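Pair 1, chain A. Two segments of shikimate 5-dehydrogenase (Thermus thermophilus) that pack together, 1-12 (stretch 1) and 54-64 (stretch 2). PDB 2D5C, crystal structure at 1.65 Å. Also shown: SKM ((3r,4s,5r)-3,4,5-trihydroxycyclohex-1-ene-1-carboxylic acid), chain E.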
# COMPACT_ATOMS: atom_id res chain seq x y z
N MET A 1 -6.18 -3.29 15.06
CA MET A 1 -6.10 -4.50 14.19
C MET A 1 -6.53 -4.22 12.75
O MET A 1 -7.14 -3.19 12.45
CB MET A 1 -6.94 -5.63 14.78
CG MET A 1 -8.30 -5.21 15.30
SD MET A 1 -9.27 -6.62 15.91
CE MET A 1 -8.45 -6.96 17.48
N LEU A 2 -6.21 -5.15 11.87
CA LEU A 2 -6.52 -5.06 10.45
C LEU A 2 -8.02 -5.11 10.17
O LEU A 2 -8.69 -6.05 10.57
CB LEU A 2 -5.80 -6.19 9.72
CG LEU A 2 -4.27 -6.12 9.82
CD1 LEU A 2 -3.64 -7.46 9.49
CD2 LEU A 2 -3.77 -5.03 8.87
N ARG A 3 -8.53 -4.10 9.47
CA ARG A 3 -9.94 -4.04 9.12
C ARG A 3 -10.08 -4.19 7.61
O ARG A 3 -9.65 -3.31 6.85
CB ARG A 3 -10.56 -2.71 9.55
CG ARG A 3 -10.57 -2.47 11.06
CD ARG A 3 -11.14 -3.66 11.80
NE ARG A 3 -11.09 -3.49 13.25
CZ ARG A 3 -11.14 -4.50 14.11
NH1 ARG A 3 -11.24 -5.75 13.67
NH2 ARG A 3 -11.10 -4.27 15.42
N PHE A 4 -10.68 -5.30 7.18
CA PHE A 4 -10.89 -5.58 5.76
C PHE A 4 -12.36 -5.78 5.46
O PHE A 4 -13.19 -5.90 6.36
CB PHE A 4 -10.13 -6.86 5.37
CG PHE A 4 -8.65 -6.78 5.57
CD1 PHE A 4 -7.99 -7.68 6.39
CD2 PHE A 4 -7.90 -5.80 4.91
CE1 PHE A 4 -6.61 -7.63 6.56
CE2 PHE A 4 -6.52 -5.74 5.07
CZ PHE A 4 -5.87 -6.66 5.90
N ALA A 5 -12.70 -5.82 4.17
CA ALA A 5 -14.08 -6.02 3.77
C ALA A 5 -14.19 -6.31 2.28
O ALA A 5 -13.28 -6.00 1.51
CB ALA A 5 -14.92 -4.79 4.12
N VAL A 6 -15.30 -6.94 1.89
CA VAL A 6 -15.57 -7.20 0.48
C VAL A 6 -16.80 -6.33 0.22
O VAL A 6 -17.81 -6.43 0.92
CB VAL A 6 -15.91 -8.69 0.18
CG1 VAL A 6 -17.12 -9.15 0.99
CG2 VAL A 6 -16.18 -8.86 -1.32
N LEU A 7 -16.69 -5.44 -0.77
CA LEU A 7 -17.78 -4.54 -1.12
C LEU A 7 -18.44 -4.99 -2.41
O LEU A 7 -17.76 -5.37 -3.37
CB LEU A 7 -17.25 -3.11 -1.30
CG LEU A 7 -16.41 -2.52 -0.16
CD1 LEU A 7 -15.92 -1.14 -0.56
CD2 LEU A 7 -17.23 -2.46 1.12
N GLY A 8 -19.77 -4.96 -2.45
CA GLY A 8 -20.47 -5.38 -3.65
C GLY A 8 -21.95 -5.56 -3.42
O GLY A 8 -22.51 -5.10 -2.42
N HIS A 9 -22.59 -6.24 -4.36
CA HIS A 9 -24.02 -6.48 -4.28
C HIS A 9 -24.40 -7.54 -5.31
O HIS A 9 -24.32 -7.30 -6.52
CB HIS A 9 -24.79 -5.19 -4.56
CG HIS A 9 -26.27 -5.36 -4.46
ND1 HIS A 9 -26.91 -5.61 -3.27
CD2 HIS A 9 -27.23 -5.36 -5.41
CE1 HIS A 9 -28.21 -5.75 -3.49
NE2 HIS A 9 -28.43 -5.61 -4.78
N PRO A 10 -24.83 -8.72 -4.85
CA PRO A 10 -24.96 -9.11 -3.44
C PRO A 10 -23.65 -9.65 -2.86
O PRO A 10 -22.84 -10.23 -3.59
CB PRO A 10 -26.03 -10.19 -3.50
CG PRO A 10 -25.66 -10.91 -4.75
CD PRO A 10 -25.35 -9.78 -5.73
N VAL A 11 -23.45 -9.46 -1.56
CA VAL A 11 -22.23 -9.94 -0.92
C VAL A 11 -22.49 -10.73 0.36
O VAL A 11 -21.56 -11.29 0.94
CB VAL A 11 -21.27 -8.77 -0.59
CG1 VAL A 11 -20.76 -8.14 -1.88
CG2 VAL A 11 -21.98 -7.73 0.27
N ALA A 12 -23.75 -10.80 0.78
CA ALA A 12 -24.11 -11.53 1.98
C ALA A 12 -23.68 -13.00 1.89
O ALA A 12 -23.48 -13.66 2.91
CB ALA A 12 -25.61 -11.43 2.23
N PHE A 54 -10.61 1.38 6.79
CA PHE A 54 -10.20 0.05 6.34
C PHE A 54 -8.80 0.05 5.76
O PHE A 54 -8.42 1.00 5.08
CB PHE A 54 -11.16 -0.50 5.28
CG PHE A 54 -12.53 -0.82 5.81
CD1 PHE A 54 -13.39 0.20 6.18
CD2 PHE A 54 -12.93 -2.14 5.97
CE1 PHE A 54 -14.65 -0.09 6.72
CE2 PHE A 54 -14.18 -2.45 6.50
CZ PHE A 54 -15.04 -1.42 6.88
N ARG A 55 -8.05 -1.02 6.02
CA ARG A 55 -6.70 -1.13 5.48
C ARG A 55 -6.80 -1.53 4.01
O ARG A 55 -5.95 -1.18 3.20
CB ARG A 55 -5.90 -2.19 6.23
CG ARG A 55 -4.61 -2.62 5.53
CD ARG A 55 -3.59 -1.50 5.44
NE ARG A 55 -2.30 -2.02 4.99
CZ ARG A 55 -1.19 -1.30 4.90
NH1 ARG A 55 -1.20 -0.01 5.22
NH2 ARG A 55 -0.06 -1.86 4.47
N GLY A 56 -7.83 -2.31 3.69
CA GLY A 56 -8.03 -2.75 2.32
C GLY A 56 -9.38 -3.40 2.15
O GLY A 56 -10.03 -3.80 3.12
N VAL A 57 -9.83 -3.47 0.90
CA VAL A 57 -11.11 -4.10 0.62
C VAL A 57 -11.02 -4.78 -0.73
O VAL A 57 -10.19 -4.41 -1.57
CB VAL A 57 -12.29 -3.09 0.54
CG1 VAL A 57 -12.49 -2.39 1.86
CG2 VAL A 57 -12.05 -2.08 -0.60
N ASN A 58 -11.85 -5.80 -0.90
CA ASN A 58 -11.95 -6.49 -2.18
C ASN A 58 -13.21 -5.90 -2.78
O ASN A 58 -14.10 -5.44 -2.04
CB ASN A 58 -12.12 -8.00 -1.97
CG ASN A 58 -10.80 -8.71 -1.77
OD1 ASN A 58 -10.65 -9.54 -0.87
ND2 ASN A 58 -9.82 -8.38 -2.61
N LEU A 59 -13.28 -5.86 -4.11
CA LEU A 59 -14.45 -5.32 -4.78
C LEU A 59 -15.02 -6.41 -5.66
O LEU A 59 -14.28 -7.16 -6.30
CB LEU A 59 -14.08 -4.13 -5.67
CG LEU A 59 -13.47 -2.88 -5.04
CD1 LEU A 59 -13.30 -1.83 -6.13
CD2 LEU A 59 -14.36 -2.34 -3.93
N THR A 60 -16.35 -6.50 -5.68
CA THR A 60 -17.02 -7.50 -6.50
C THR A 60 -18.14 -6.77 -7.26
O THR A 60 -18.24 -5.54 -7.16
CB THR A 60 -17.59 -8.65 -5.60
OG1 THR A 60 -17.74 -9.84 -6.38
CG2 THR A 60 -18.93 -8.25 -5.00
N LEU A 61 -18.97 -7.49 -8.01
CA LEU A 61 -20.06 -6.85 -8.75
C LEU A 61 -20.91 -5.95 -7.88
O LEU A 61 -21.17 -6.25 -6.71
CB LEU A 61 -21.00 -7.88 -9.37
CG LEU A 61 -20.54 -8.78 -10.51
CD1 LEU A 61 -19.53 -9.80 -10.01
CD2 LEU A 61 -21.77 -9.48 -11.08
N PRO A 62 -21.35 -4.81 -8.43
CA PRO A 62 -21.09 -4.35 -9.80
C PRO A 62 -20.19 -3.12 -9.67
O PRO A 62 -20.44 -2.09 -10.30
CB PRO A 62 -22.47 -3.97 -10.28
CG PRO A 62 -23.01 -3.26 -9.07
CD PRO A 62 -22.54 -4.11 -7.88
N LEU A 63 -19.14 -3.24 -8.86
CA LEU A 63 -18.26 -2.12 -8.58
C LEU A 63 -16.85 -2.12 -9.18
O LEU A 63 -16.18 -1.09 -9.13
CB LEU A 63 -18.12 -1.97 -7.07
CG LEU A 63 -19.42 -2.05 -6.25
CD1 LEU A 63 -19.08 -2.16 -4.77
CD2 LEU A 63 -20.28 -0.83 -6.53
N LYS A 64 -16.41 -3.24 -9.75
CA LYS A 64 -15.05 -3.33 -10.27
C LYS A 64 -14.59 -2.35 -11.34
O LYS A 64 -13.43 -1.96 -11.35
CB LYS A 64 -14.77 -4.76 -10.75
CG LYS A 64 -14.71 -5.80 -9.64
CD LYS A 64 -14.21 -7.12 -10.20
CE LYS A 64 -14.11 -8.19 -9.13
NZ LYS A 64 -13.76 -9.48 -9.76
O12 SKM E . -12.21 -10.69 -7.23
C8 SKM E . -12.93 -11.39 -6.21
C6 SKM E . -13.20 -10.43 -5.02
O7 SKM E . -11.96 -9.96 -4.51
C5 SKM E . -13.98 -11.15 -3.89
C4 SKM E . -15.05 -12.11 -4.41
C1 SKM E . -16.01 -12.68 -3.43
O2 SKM E . -15.91 -12.34 -2.13
O3 SKM E . -16.89 -13.46 -3.78
C10 SKM E . -15.17 -12.46 -5.70
C9 SKM E . -14.27 -11.94 -6.80
O11 SKM E . -14.96 -10.88 -7.48

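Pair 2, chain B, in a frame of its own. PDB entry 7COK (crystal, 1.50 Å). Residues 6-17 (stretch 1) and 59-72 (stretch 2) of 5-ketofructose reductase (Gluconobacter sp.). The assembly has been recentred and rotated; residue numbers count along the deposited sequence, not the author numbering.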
# COMPACT_ATOMS: atom_id res chain seq x y z
N PHE B 6 -8.48 5.24 9.89
CA PHE B 6 -8.31 4.69 8.54
C PHE B 6 -6.88 4.70 8.05
O PHE B 6 -6.63 4.40 6.88
CB PHE B 6 -9.23 5.42 7.58
CG PHE B 6 -10.67 5.18 7.86
CD1 PHE B 6 -11.26 3.95 7.54
CD2 PHE B 6 -11.44 6.16 8.48
CE1 PHE B 6 -12.60 3.71 7.83
CE2 PHE B 6 -12.78 5.93 8.77
CZ PHE B 6 -13.36 4.70 8.44
N ARG B 7 -5.95 5.02 8.93
CA ARG B 7 -4.55 4.95 8.58
C ARG B 7 -3.93 3.65 9.08
O ARG B 7 -3.63 3.53 10.27
CB ARG B 7 -3.78 6.14 9.12
CG ARG B 7 -2.33 6.09 8.69
CD ARG B 7 -1.51 7.09 9.45
NE ARG B 7 -0.15 7.08 8.92
CZ ARG B 7 0.82 7.92 9.26
NH1 ARG B 7 0.63 8.88 10.15
NH2 ARG B 7 2.01 7.81 8.67
N SER B 8 -3.77 2.70 8.16
CA SER B 8 -3.06 1.44 8.45
C SER B 8 -1.55 1.64 8.42
O SER B 8 -1.06 2.47 7.66
CB SER B 8 -3.42 0.37 7.43
OG SER B 8 -4.83 0.22 7.29
N ILE B 9 -0.83 0.87 9.22
CA ILE B 9 0.64 0.82 9.17
C ILE B 9 0.98 0.20 7.82
O ILE B 9 0.36 -0.80 7.41
CB ILE B 9 1.21 -0.04 10.33
CG1 ILE B 9 0.90 0.57 11.72
CG2 ILE B 9 2.71 -0.29 10.11
CD1 ILE B 9 1.03 -0.37 12.90
N LEU B 10 1.95 0.79 7.10
CA LEU B 10 2.29 0.33 5.76
C LEU B 10 3.66 -0.30 5.74
O LEU B 10 4.62 0.25 6.28
CB LEU B 10 2.24 1.48 4.75
CG LEU B 10 0.85 2.14 4.64
CD1 LEU B 10 0.93 3.37 3.74
CD2 LEU B 10 -0.20 1.14 4.13
N THR B 11 3.71 -1.49 5.14
CA THR B 11 4.91 -2.24 4.84
C THR B 11 4.70 -2.79 3.42
O THR B 11 3.60 -2.63 2.85
CB THR B 11 5.10 -3.43 5.83
OG1 THR B 11 3.99 -4.35 5.75
CG2 THR B 11 5.25 -2.95 7.27
N GLY B 12 5.72 -3.41 2.83
CA GLY B 12 5.51 -4.08 1.56
C GLY B 12 6.79 -4.59 0.96
O GLY B 12 7.74 -4.86 1.70
N SER B 13 6.81 -4.67 -0.37
CA SER B 13 7.92 -5.29 -1.09
C SER B 13 8.17 -4.65 -2.44
O SER B 13 7.22 -4.21 -3.10
CB SER B 13 7.62 -6.78 -1.28
OG SER B 13 8.53 -7.43 -2.15
N PHE B 14 9.45 -4.58 -2.82
CA PHE B 14 9.84 -4.14 -4.15
C PHE B 14 10.57 -5.31 -4.81
O PHE B 14 11.53 -5.86 -4.26
CB PHE B 14 10.79 -2.94 -4.07
CG PHE B 14 10.26 -1.77 -3.30
CD1 PHE B 14 8.88 -1.42 -3.33
CD2 PHE B 14 11.14 -0.95 -2.58
CE1 PHE B 14 8.42 -0.31 -2.63
CE2 PHE B 14 10.67 0.16 -1.86
CZ PHE B 14 9.32 0.48 -1.89
N SER B 15 10.09 -5.71 -5.98
CA SER B 15 10.70 -6.80 -6.73
C SER B 15 10.11 -6.79 -8.13
O SER B 15 9.09 -6.15 -8.36
CB SER B 15 10.44 -8.15 -6.06
OG SER B 15 9.09 -8.53 -6.18
N THR B 16 10.75 -7.50 -9.05
CA THR B 16 10.13 -7.79 -10.34
C THR B 16 10.66 -9.11 -10.89
O THR B 16 11.89 -9.30 -10.90
CB THR B 16 10.25 -6.63 -11.37
OG1 THR B 16 9.40 -6.91 -12.49
CG2 THR B 16 11.67 -6.37 -11.87
N PRO B 17 9.78 -10.03 -11.32
CA PRO B 17 8.32 -9.95 -11.19
C PRO B 17 7.87 -10.24 -9.75
O PRO B 17 8.62 -10.82 -8.98
CB PRO B 17 7.84 -11.07 -12.13
CG PRO B 17 8.97 -12.06 -12.13
CD PRO B 17 10.22 -11.23 -12.06
N ALA B 59 8.45 8.71 1.88
CA ALA B 59 7.51 9.84 1.78
C ALA B 59 6.08 9.46 2.16
O ALA B 59 5.33 10.28 2.69
CB ALA B 59 7.56 10.42 0.39
N MET B 60 5.73 8.20 1.91
CA MET B 60 4.42 7.65 2.25
C MET B 60 4.41 7.13 3.66
O MET B 60 3.39 6.58 4.10
CB MET B 60 4.01 6.53 1.30
CG MET B 60 3.82 6.91 -0.14
SD MET B 60 3.63 5.45 -1.16
CE MET B 60 3.78 6.16 -2.79
N GLU B 61 5.55 7.24 4.36
CA GLU B 61 5.67 6.90 5.79
C GLU B 61 5.42 5.41 6.09
O GLU B 61 4.89 5.05 7.15
CB GLU B 61 4.81 7.85 6.65
CG GLU B 61 5.21 9.31 6.37
CD GLU B 61 4.77 10.34 7.41
OE1 GLU B 61 4.12 9.98 8.41
OE2 GLU B 61 5.13 11.53 7.20
N TRP B 62 5.81 4.55 5.17
CA TRP B 62 5.97 3.14 5.49
C TRP B 62 6.94 2.92 6.65
O TRP B 62 7.83 3.77 6.90
CB TRP B 62 6.49 2.38 4.28
CG TRP B 62 5.58 2.33 3.05
CD1 TRP B 62 4.61 3.23 2.67
CD2 TRP B 62 5.65 1.36 2.00
NE1 TRP B 62 4.03 2.85 1.48
CE2 TRP B 62 4.66 1.73 1.03
CE3 TRP B 62 6.43 0.21 1.79
CZ2 TRP B 62 4.44 0.98 -0.15
CZ3 TRP B 62 6.21 -0.54 0.61
CH2 TRP B 62 5.22 -0.14 -0.35
N VAL B 63 6.82 1.80 7.34
CA VAL B 63 7.74 1.47 8.43
C VAL B 63 8.81 0.47 8.02
O VAL B 63 9.79 0.24 8.75
CB VAL B 63 7.03 1.02 9.72
CG1 VAL B 63 6.04 2.10 10.18
CG2 VAL B 63 6.32 -0.29 9.49
N GLY B 64 8.63 -0.13 6.85
CA GLY B 64 9.57 -1.11 6.35
C GLY B 64 9.16 -1.65 5.01
O GLY B 64 8.02 -1.48 4.59
N PHE B 65 10.12 -2.31 4.35
CA PHE B 65 9.82 -3.03 3.12
C PHE B 65 10.86 -4.11 2.88
O PHE B 65 11.96 -4.01 3.38
CB PHE B 65 9.73 -2.08 1.91
CG PHE B 65 10.98 -1.27 1.66
CD1 PHE B 65 12.00 -1.76 0.82
CD2 PHE B 65 11.11 0.00 2.22
CE1 PHE B 65 13.15 -0.98 0.57
CE2 PHE B 65 12.25 0.79 1.95
CZ PHE B 65 13.26 0.30 1.13
N ASN B 66 10.47 -5.15 2.14
CA ASN B 66 11.40 -6.13 1.58
C ASN B 66 11.86 -5.77 0.20
O ASN B 66 11.15 -5.07 -0.54
CB ASN B 66 10.72 -7.50 1.51
CG ASN B 66 10.40 -8.05 2.87
OD1 ASN B 66 9.26 -8.43 3.14
ND2 ASN B 66 11.39 -8.05 3.77
N CYS B 67 13.04 -6.27 -0.13
CA CYS B 67 13.52 -6.29 -1.50
C CYS B 67 13.79 -7.73 -1.89
O CYS B 67 14.38 -8.50 -1.11
CB CYS B 67 14.83 -5.54 -1.61
SG CYS B 67 14.65 -3.77 -1.43
N SER B 68 13.31 -8.10 -3.06
CA SER B 68 13.62 -9.41 -3.64
C SER B 68 14.30 -9.16 -4.98
O SER B 68 14.60 -8.00 -5.30
CB SER B 68 12.33 -10.24 -3.81
OG SER B 68 11.65 -10.41 -2.59
N LEU B 69 14.57 -10.22 -5.74
CA LEU B 69 15.10 -10.11 -7.10
C LEU B 69 14.34 -9.04 -7.90
O LEU B 69 13.11 -9.03 -7.88
CB LEU B 69 14.96 -11.46 -7.84
CG LEU B 69 15.56 -11.63 -9.24
CD1 LEU B 69 17.05 -11.93 -9.14
CD2 LEU B 69 14.88 -12.75 -10.02
N PRO B 70 15.05 -8.14 -8.58
CA PRO B 70 16.52 -8.12 -8.73
C PRO B 70 17.17 -6.97 -7.95
O PRO B 70 18.18 -6.42 -8.38
CB PRO B 70 16.65 -7.87 -10.24
CG PRO B 70 15.51 -6.92 -10.53
CD PRO B 70 14.41 -7.24 -9.54
N HIS B 71 16.57 -6.60 -6.81
CA HIS B 71 16.99 -5.41 -6.04
C HIS B 71 17.92 -5.57 -4.83
O HIS B 71 18.39 -4.58 -4.29
CB HIS B 71 15.76 -4.61 -5.59
CG HIS B 71 14.80 -4.34 -6.70
ND1 HIS B 71 15.22 -3.86 -7.92
CD2 HIS B 71 13.45 -4.44 -6.77
CE1 HIS B 71 14.16 -3.70 -8.70
NE2 HIS B 71 13.08 -4.07 -8.04
N LYS B 72 18.26 -6.80 -4.44
CA LYS B 72 18.96 -7.02 -3.16
C LYS B 72 20.35 -6.40 -3.04
O LYS B 72 20.75 -6.03 -1.96
CB LYS B 72 19.05 -8.51 -2.80
CG LYS B 72 17.70 -9.16 -2.55
CD LYS B 72 17.87 -10.61 -2.12
CE LYS B 72 16.54 -11.30 -1.88
NZ LYS B 72 16.80 -12.73 -1.58
O HOH W 1 1.31 6.74 5.83
O HOH W 2 3.01 3.35 8.22
O HOH W 3 11.39 -11.30 -8.10

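The sharpest difference lies where Ala5(A) of pair 1 matches Gly12(B) of pair 2. Both positions lie beside a large aromatic ring from the other stretch. In pair 1 that ring is Phe54(A), and a methyl group still fits: Ala5(A) CB lies 3.4 Å from Phe54(A) CE2. In pair 2 the ring is the larger Trp62(B), the match of Phe54(A). Its CZ3 atom comes to 3.7 Å from Gly12(B) N. An ideal CB on Gly12(B) would be 2.9 Å from Trp62(B) CZ3, a clash. The indole takes the room that the alanine methyl uses in pair 1.

The backbone is shared. Fourteen central residues superpose with an RMSD of 0.4 Å. In each pair two strands run parallel, with axes inclined by 24° in pair 1 and 21° in pair 2. The same ladder of hydrogen bonds joins them. Asn58(A) N donates to Ala5(A) O at 2.8 Å, and Asn66(B) N to Gly12(B) O at 2.8 Å. The asparagine carbonyl then accepts: Leu7(A) N to Asn58(A) O is 2.9 Å, and Phe14(B) N to Asn66(B) O is 2.9 Å. Beyond the strands of stretch 2, His9(A) N bonds to Leu61(A) O at 2.7 Å, and Thr16(B) N to Leu69(B) O at 3.0 Å. Each pair has two cis prolines, Pro10(A) and Pro62(A) matching Pro17(B) and Pro70(B).

Leu7(A) and Phe14(B) fill the same place. Each has the largest covered area in its stretch 1. Leu7(A) CD1 reaches Val57(A) CG2 at 4.0 Å and Leu59(A) CD2 at 3.9 Å. Val57(A) and Leu59(A) match Phe65(B) and Cys67(B), but of these two the Phe14(B) ring packs on Phe65(B). The contact is now largely aromatic. Phe14(B) CE2 sits over a face of the Phe65(B) ring, 3.6 Å from Phe65(B) CD1. Phe14(B) CE1 also lies 3.9 Å from Trp62(B) CZ3. Both ring pairs are oblique.

Next along stretch 1, Gly8(A) matches Ser15(B). An ideal CB on Gly8(A) would clash with Thr60(A) CG2 at 2.0 Å and with Leu61(A) O at 2.9 Å. In pair 2 Ser68(B) has no such methyl, and Ser15(B) CB lies 3.6 Å from Ser68(B) CB and 3.3 Å from Leu69(B) O.

The start of the contact also differs. Arg3(A) matches Leu10(B), whose CB lies over the five-membered ring of Trp62(B), 3.9 Å from its centroid. Phe4(A) CE2 packs 3.7 Å from Arg55(A) CG. At the matching positions, Thr11(B) CG2 and Val63(B) CG2 are 3.6 Å apart. Within pair 2, Arg7(B) NH2 forms a salt bridge to Glu61(B) OE1 at 3.0 Å; neither residue has a matched position in pair 1.

In pair 1 bound shikimate, a ligand in keeping with the enzyme's name, contacts residues of both strands. Val6(A) CG2 is 3.6 Å from SKM O2. Thr60(A) OG1 is hydrogen-bonded to SKM O11 at 3.2 Å, and Lys64(A) NZ donates to SKM O11 at 2.9 Å. Lys72(B) holds the matching lysine position.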